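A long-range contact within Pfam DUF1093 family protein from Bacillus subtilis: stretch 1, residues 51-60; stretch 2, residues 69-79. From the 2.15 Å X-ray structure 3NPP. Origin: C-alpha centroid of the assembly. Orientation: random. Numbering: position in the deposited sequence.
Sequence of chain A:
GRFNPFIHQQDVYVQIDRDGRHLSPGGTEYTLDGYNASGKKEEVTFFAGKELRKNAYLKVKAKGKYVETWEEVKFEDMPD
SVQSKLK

Stretch 1 51-60: ELRKNAYLKV
Stretch 2 (69-79) TWEEVKFEDMP

Two neighbouring strands, Tyr-57 to Val-60 and one running from Thr-69 toward Val-73, pair antiparallel with their directions 146° apart, and the contact buries 686 Å² summed over both sides. The register sets Leu-58 against Glu-72 (CA to CA 4.4 Å), Lys-59 against Glu-71 (CA to CA 5.2 Å) and Val-60 against Trp-70 (CA to CA 4.5 Å), the wider spacing marking the hydrogen-bonded pair. Backbone angles are extended, from -102/137 at Tyr-57 to -111/118 at Val-60, and -119/151 at Trp-70 and -152/131 at Glu-71.

Lys-59 and Glu-71 satisfy each other twice through the main chain. Lys-59 N donates to Glu-71 O at 2.8 Å, almost straight at 175°, while Glu-71 N donates to Lys-59 O at 3.0 Å on a more bent path of 130°. Beyond this pair Val-73 N donates to Tyr-57 O at 2.9 Å. The reciprocal position is filled by water 1, which accepts from Tyr-57 N at 3.0 Å and donates to Val-73 O at 2.7 Å and to Glu-72 OE2 at 2.6 Å. One water thus links two backbone groups and a carboxylate. CA atoms of the non-hydrogen-bonded pairs add CA-H...O contacts to neighbouring carbonyls, such as Leu-58 CA to Glu-71 O at 3.4 Å and Val-60 CA to Thr-69 O at 3.3 Å.

On the face carrying Tyr-57, Lys-59, Glu-71 and Val-73, charge is paired across the strands. Lys-59 (t, t, p, p) bends near its end and forms a salt bridge with the extended Glu-71 (t, t), Lys-59 NZ to Glu-71 OE1 3.0 Å, whose hydrogen bond is weak. Water 2 gives NZ of Lys-59 a further acceptor at 2.9 Å, donates to Lys-59 O at 2.9 Å, and hydrogen-bonds Thr-69 OG1 at 2.8 Å. Val-73 (m) adds apolar contact, its CG1 3.9 Å from Lys-59 CB and its CG2 4.1 Å from Tyr-57 CB.

The Tyr-57 ring (m, chi2 -83°) reaches the segment beyond the second strand, where residues 75-77 form a 3-10 turn. Phe-75 (t, chi2 88°) meets it obliquely, planes at 56° and centroids 5.4 Å apart, with Tyr-57 CZ 3.6 Å from Phe-75 CD1; Phe-75 CB makes an off-centre CH-pi contact. Selenomethionine Met-78 (m, t, m) brings SE to 4.0 Å from Tyr-57 CD1.

The other face bears Leu-58, Val-60, Trp-70 and Glu-72. Trp-70 (p, chi2 -92°) lays its indole where Leu-52 (m, t), from the loop before the first strand, places CD2 over the six-membered ring, 3.6 Å from Trp-70 CH2. Leu-58, with chi1 off-well at -113° and chi2 p, sets CD2 3.9 Å from Trp-70 CE3. Between Leu-52 and the strand, a type II turn from Arg-53 to Ala-56, with Asn-55 at 71/6, is closed by Ala-56 N to Arg-53 O at 3.2 Å.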

ATOM      1  N   GLU A  51      11.318 -10.272  19.707  1.00 32.23           N
ATOM      2  CA  GLU A  51      10.154 -10.760  20.445  1.00 33.10           C
ATOM      3  C   GLU A  51       9.638  -9.663  21.343  1.00 32.22           C
ATOM      4  O   GLU A  51      10.397  -9.071  22.074  1.00 32.70           O
ATOM      5  CB  GLU A  51      10.487 -11.988  21.280  1.00 34.58           C
ATOM      6  CG  GLU A  51      10.748 -13.183  20.428  1.00 39.43           C
ATOM      7  CD  GLU A  51      11.225 -14.399  21.214  1.00 45.97           C
ATOM      8  OE1 GLU A  51      11.010 -14.437  22.451  1.00 48.30           O
ATOM      9  OE2 GLU A  51      11.803 -15.312  20.564  1.00 48.12           O
ATOM     10  N   LEU A  52       8.344  -9.401  21.259  1.00 31.41           N
ATOM     11  CA  LEU A  52       7.712  -8.312  21.960  1.00 31.10           C
ATOM     12  C   LEU A  52       7.270  -8.780  23.351  1.00 32.17           C
ATOM     13  O   LEU A  52       7.017  -9.969  23.576  1.00 32.50           O
ATOM     14  CB  LEU A  52       6.525  -7.801  21.159  1.00 29.49           C
ATOM     15  CG  LEU A  52       6.816  -7.306  19.737  1.00 27.98           C
ATOM     16  CD1 LEU A  52       5.518  -7.001  19.019  1.00 25.59           C
ATOM     17  CD2 LEU A  52       7.764  -6.067  19.735  1.00 28.44           C
ATOM     18  N   ARG A  53       7.153  -7.824  24.261  1.00 32.70           N
ATOM     19  CA  ARG A  53       6.837  -8.103  25.668  1.00 34.65           C
ATOM     20  C   ARG A  53       5.373  -8.533  25.763  1.00 34.11           C
ATOM     21  O   ARG A  53       4.507  -7.900  25.175  1.00 32.04           O
ATOM     22  CB  ARG A  53       7.104  -6.858  26.514  1.00 35.37           C
ATOM     23  CG  ARG A  53       6.926  -7.046  28.031  1.00 39.48           C
ATOM     24  CD  ARG A  53       7.373  -5.801  28.808  1.00 40.98           C
ATOM     25  N   LYS A  54       5.123  -9.656  26.441  1.00 36.01           N
ATOM     26  CA  LYS A  54       3.748 -10.154  26.693  1.00 36.79           C
ATOM     27  C   LYS A  54       2.850  -9.055  27.335  1.00 35.63           C
ATOM     28  O   LYS A  54       3.296  -8.327  28.211  1.00 36.00           O
ATOM     29  CB  LYS A  54       3.780 -11.392  27.615  1.00 39.41           C
ATOM     30  CG  LYS A  54       2.406 -12.089  27.793  1.00 42.43           C
ATOM     31  N   ASN A  55       1.650  -8.887  26.792  1.00 33.74           N
ATOM     32  CA  ASN A  55       0.683  -7.866  27.217  1.00 33.61           C
ATOM     33  C   ASN A  55       0.980  -6.394  26.881  1.00 31.55           C
ATOM     34  O   ASN A  55       0.183  -5.533  27.219  1.00 31.36           O
ATOM     35  CB  ASN A  55       0.287  -8.055  28.703  1.00 35.33           C
ATOM     36  CG  ASN A  55      -0.299  -9.415  28.964  1.00 37.21           C
ATOM     37  OD1 ASN A  55      -0.973  -9.985  28.106  1.00 38.13           O
ATOM     38  ND2 ASN A  55      -0.077  -9.935  30.151  1.00 42.10           N
ATOM     39  N   ALA A  56       2.040  -6.124  26.125  1.00 29.25           N
ATOM     40  CA  ALA A  56       2.244  -4.805  25.526  1.00 28.23           C
ATOM     41  C   ALA A  56       1.099  -4.475  24.547  1.00 27.38           C
ATOM     42  O   ALA A  56       0.466  -5.384  23.979  1.00 26.07           O
ATOM     43  CB  ALA A  56       3.601  -4.758  24.794  1.00 26.39           C
ATOM     44  N   TYR A  57       0.797  -3.177  24.409  1.00 26.73           N
ATOM     45  CA  TYR A  57      -0.162  -2.714  23.410  1.00 25.30           C
ATOM     46  C   TYR A  57       0.582  -2.129  22.202  1.00 23.89           C
ATOM     47  O   TYR A  57       1.576  -1.367  22.359  1.00 22.24           O
ATOM     48  CB  TYR A  57      -1.124  -1.704  24.011  1.00 25.83           C
ATOM     49  CG  TYR A  57      -1.976  -2.262  25.131  1.00 26.14           C
ATOM     50  CD1 TYR A  57      -3.145  -2.967  24.863  1.00 27.93           C
ATOM     51  CD2 TYR A  57      -1.610  -2.095  26.446  1.00 29.33           C
ATOM     52  CE1 TYR A  57      -3.926  -3.486  25.877  1.00 28.58           C
ATOM     53  CE2 TYR A  57      -2.395  -2.612  27.498  1.00 29.79           C
ATOM     54  CZ  TYR A  57      -3.543  -3.307  27.206  1.00 32.11           C
ATOM     55  OH  TYR A  57      -4.311  -3.827  28.233  1.00 36.43           O
ATOM     56  N   LEU A  58       0.110  -2.479  21.011  1.00 23.26           N
ATOM     57  CA  LEU A  58       0.769  -2.099  19.764  1.00 23.50           C
ATOM     58  C   LEU A  58      -0.231  -1.406  18.849  1.00 23.12           C
ATOM     59  O   LEU A  58      -1.420  -1.740  18.869  1.00 22.65           O
ATOM     60  CB  LEU A  58       1.343  -3.337  19.052  1.00 24.21           C
ATOM     61  CG  LEU A  58       2.871  -3.441  18.947  1.00 25.71           C
ATOM     62  CD1 LEU A  58       3.516  -3.623  20.366  1.00 22.12           C
ATOM     63  CD2 LEU A  58       3.268  -4.594  18.009  1.00 23.67           C
ATOM     64  N   LYS A  59       0.265  -0.430  18.090  1.00 21.93           N
ATOM     65  CA  LYS A  59      -0.437   0.168  16.968  1.00 22.61           C
ATOM     66  C   LYS A  59       0.267  -0.320  15.659  1.00 21.79           C
ATOM     67  O   LYS A  59       1.455  -0.078  15.469  1.00 20.48           O
ATOM     68  CB  LYS A  59      -0.371   1.700  17.089  1.00 23.36           C
ATOM     69  CG  LYS A  59      -1.045   2.482  15.936  1.00 26.38           C
ATOM     70  CD  LYS A  59      -0.891   4.024  16.103  1.00 29.60           C
ATOM     71  CE  LYS A  59       0.594   4.517  15.889  1.00 34.33           C
ATOM     72  NZ  LYS A  59       1.548   4.196  14.577  1.00 27.40           N
ATOM     73  N   VAL A  60      -0.489  -0.963  14.766  1.00 21.78           N
ATOM     74  CA  VAL A  60       0.027  -1.434  13.476  1.00 21.84           C
ATOM     75  C   VAL A  60      -0.610  -0.590  12.374  1.00 22.07           C
ATOM     76  O   VAL A  60      -1.830  -0.624  12.197  1.00 22.90           O
ATOM     77  CB  VAL A  60      -0.284  -2.927  13.266  1.00 21.79           C
ATOM     78  CG1 VAL A  60       0.346  -3.449  12.034  1.00 22.96           C
ATOM     79  CG2 VAL A  60       0.208  -3.748  14.470  1.00 23.42           C
ATOM     80  N   THR A  69       4.057  -0.703   9.449  1.00 21.34           N
ATOM     81  CA  THR A  69       4.866  -0.434  10.640  1.00 21.50           C
ATOM     82  C   THR A  69       4.152  -0.899  11.913  1.00 20.95           C
ATOM     83  O   THR A  69       2.922  -1.022  11.935  1.00 21.00           O
ATOM     84  CB  THR A  69       5.199   1.078  10.837  1.00 20.21           C
ATOM     85  OG1 THR A  69       4.029   1.768  11.195  1.00 22.60           O
ATOM     86  CG2 THR A  69       5.841   1.717   9.617  1.00 21.27           C
ATOM     87  N   TRP A  70       4.942  -1.173  12.946  1.00 20.51           N
ATOM     88  CA  TRP A  70       4.435  -1.412  14.315  1.00 20.69           C
ATOM     89  C   TRP A  70       5.022  -0.371  15.254  1.00 20.81           C
ATOM     90  O   TRP A  70       6.126   0.097  15.026  1.00 20.33           O
ATOM     91  CB  TRP A  70       4.786  -2.814  14.789  1.00 21.04           C
ATOM     92  CG  TRP A  70       6.203  -3.075  15.050  1.00 21.15           C
ATOM     93  CD1 TRP A  70       7.126  -3.571  14.164  1.00 20.48           C
ATOM     94  CD2 TRP A  70       6.883  -2.934  16.305  1.00 20.46           C
ATOM     95  NE1 TRP A  70       8.346  -3.722  14.791  1.00 21.70           N
ATOM     96  CE2 TRP A  70       8.231  -3.320  16.098  1.00 19.13           C
ATOM     97  CE3 TRP A  70       6.490  -2.483  17.580  1.00 20.27           C
ATOM     98  CZ2 TRP A  70       9.195  -3.286  17.128  1.00 20.60           C
ATOM     99  CZ3 TRP A  70       7.452  -2.457  18.622  1.00 21.48           C
ATOM    100  CH2 TRP A  70       8.767  -2.865  18.396  1.00 22.51           C
ATOM    101  N   GLU A  71       4.284  -0.043  16.323  1.00 21.12           N
ATOM    102  CA  GLU A  71       4.733   0.921  17.311  1.00 22.13           C
ATOM    103  C   GLU A  71       4.084   0.561  18.631  1.00 22.67           C
ATOM    104  O   GLU A  71       2.884   0.375  18.677  1.00 22.47           O
ATOM    105  CB  GLU A  71       4.332   2.342  16.906  1.00 21.96           C
ATOM    106  CG  GLU A  71       4.670   3.413  17.942  1.00 24.16           C
ATOM    107  CD  GLU A  71       4.415   4.818  17.478  1.00 25.67           C
ATOM    108  OE1 GLU A  71       3.517   5.019  16.647  1.00 25.71           O
ATOM    109  OE2 GLU A  71       5.120   5.734  17.957  1.00 24.90           O
ATOM    110  N   GLU A  72       4.862   0.487  19.707  1.00 23.21           N
ATOM    111  CA  GLU A  72       4.254   0.242  21.023  1.00 23.21           C
ATOM    112  C   GLU A  72       3.543   1.526  21.463  1.00 23.38           C
ATOM    113  O   GLU A  72       4.100   2.621  21.310  1.00 23.86           O
ATOM    114  CB  GLU A  72       5.270  -0.182  22.083  1.00 23.94           C
ATOM    115  CG  GLU A  72       4.581  -0.527  23.498  1.00 26.26           C
ATOM    116  CD  GLU A  72       5.537  -0.903  24.588  1.00 29.52           C
ATOM    117  OE1 GLU A  72       6.751  -0.741  24.414  1.00 32.92           O
ATOM    118  OE2 GLU A  72       5.057  -1.369  25.644  1.00 34.49           O
ATOM    119  N   VAL A  73       2.336   1.365  22.020  1.00 23.48           N
ATOM    120  CA  VAL A  73       1.565   2.460  22.669  1.00 23.32           C
ATOM    121  C   VAL A  73       1.125   2.034  24.074  1.00 24.58           C
ATOM    122  O   VAL A  73       1.243   0.861  24.436  1.00 26.47           O
ATOM    123  CB  VAL A  73       0.328   2.868  21.818  1.00 22.94           C
ATOM    124  CG1 VAL A  73       0.763   3.390  20.424  1.00 20.71           C
ATOM    125  CG2 VAL A  73      -0.658   1.690  21.669  1.00 21.20           C
ATOM    126  N   LYS A  74       0.684   2.993  24.896  1.00 25.44           N
ATOM    127  CA  LYS A  74       0.113   2.681  26.213  1.00 26.49           C
ATOM    128  C   LYS A  74      -1.387   2.654  26.113  1.00 26.37           C
ATOM    129  O   LYS A  74      -1.951   3.360  25.308  1.00 25.92           O
ATOM    130  CB  LYS A  74       0.528   3.701  27.276  1.00 28.01           C
ATOM    131  CG  LYS A  74       2.024   3.987  27.404  1.00 30.39           C
ATOM    132  CD  LYS A  74       2.867   2.792  27.755  1.00 34.35           C
ATOM    133  CE  LYS A  74       2.907   2.549  29.218  1.00 41.14           C
ATOM    134  NZ  LYS A  74       3.729   1.282  29.449  1.00 45.24           N
ATOM    135  N   PHE A  75      -2.031   1.858  26.983  1.00 27.71           N
ATOM    136  CA  PHE A  75      -3.470   1.632  26.953  1.00 27.64           C
ATOM    137  C   PHE A  75      -4.234   2.949  26.983  1.00 28.02           C
ATOM    138  O   PHE A  75      -5.136   3.177  26.182  1.00 28.38           O
ATOM    139  CB  PHE A  75      -3.870   0.753  28.143  1.00 29.75           C
ATOM    140  CG  PHE A  75      -5.340   0.487  28.246  1.00 28.73           C
ATOM    141  CD1 PHE A  75      -5.912  -0.595  27.585  1.00 29.96           C
ATOM    142  CD2 PHE A  75      -6.138   1.277  29.021  1.00 31.34           C
ATOM    143  CE1 PHE A  75      -7.275  -0.853  27.661  1.00 29.50           C
ATOM    144  CE2 PHE A  75      -7.530   1.017  29.131  1.00 33.08           C
ATOM    145  CZ  PHE A  75      -8.087  -0.048  28.456  1.00 32.00           C
ATOM    146  N   GLU A  76      -3.834   3.831  27.888  1.00 29.54           N
ATOM    147  CA  GLU A  76      -4.545   5.092  28.124  1.00 29.61           C
ATOM    148  C   GLU A  76      -4.526   6.099  26.964  1.00 29.33           C
ATOM    149  O   GLU A  76      -5.327   7.026  26.973  1.00 29.96           O
ATOM    150  CB  GLU A  76      -4.064   5.764  29.422  1.00 31.12           C
ATOM    151  CG  GLU A  76      -2.604   6.293  29.452  1.00 31.39           C
ATOM    152  CD  GLU A  76      -1.564   5.241  29.817  1.00 32.17           C
ATOM    153  OE1 GLU A  76      -1.913   4.017  29.916  1.00 30.30           O
ATOM    154  OE2 GLU A  76      -0.398   5.640  29.981  1.00 31.11           O
ATOM    155  N   ASP A  77      -3.651   5.894  25.964  1.00 27.76           N
ATOM    156  CA  ASP A  77      -3.569   6.758  24.807  1.00 27.42           C
ATOM    157  C   ASP A  77      -4.202   6.172  23.559  1.00 26.27           C
ATOM    158  O   ASP A  77      -4.205   6.830  22.549  1.00 25.43           O
ATOM    159  CB  ASP A  77      -2.104   7.083  24.487  1.00 26.77           C
ATOM    160  CG  ASP A  77      -1.362   7.576  25.686  1.00 28.20           C
ATOM    161  OD1 ASP A  77      -1.913   8.459  26.400  1.00 28.86           O
ATOM    162  OD2 ASP A  77      -0.261   7.041  25.953  1.00 27.70           O
HETATM  163  N   MSE A  78      -4.751   4.957  23.630  1.00 26.28           N
HETATM  164  CA  MSE A  78      -5.437   4.367  22.496  1.00 24.43           C
HETATM  165  C   MSE A  78      -6.798   5.042  22.354  1.00 26.04           C
HETATM  166  O   MSE A  78      -7.334   5.608  23.360  1.00 27.51           O
HETATM  167  CB  MSE A  78      -5.617   2.870  22.701  1.00 24.63           C
HETATM  168  CG  MSE A  78      -4.295   2.120  22.824  1.00 23.88           C
HETATM  169 SE   MSE A  78      -4.473   0.215  22.829  0.75 22.01          SE
HETATM  170  CE  MSE A  78      -5.888  -0.053  24.164  1.00 22.76           C
ATOM    171  N   PRO A  79      -7.426   4.919  21.175  1.00 25.93           N
ATOM    172  CA  PRO A  79      -8.805   5.420  21.039  1.00 26.53           C
ATOM    173  C   PRO A  79      -9.783   4.877  22.113  1.00 28.03           C
ATOM    174  O   PRO A  79      -9.656   3.717  22.533  1.00 27.31           O
ATOM    175  CB  PRO A  79      -9.214   4.912  19.679  1.00 25.35           C
ATOM    176  CG  PRO A  79      -7.936   4.867  18.908  1.00 25.78           C
ATOM    177  CD  PRO A  79      -6.898   4.431  19.883  1.00 25.34           C
TER
HETATM  178  O   HOH W   1       2.454  -1.106  25.773  1.00 21.29           O
HETATM  179  O   HOH W   2       2.724   1.743  13.670  1.00 20.46           O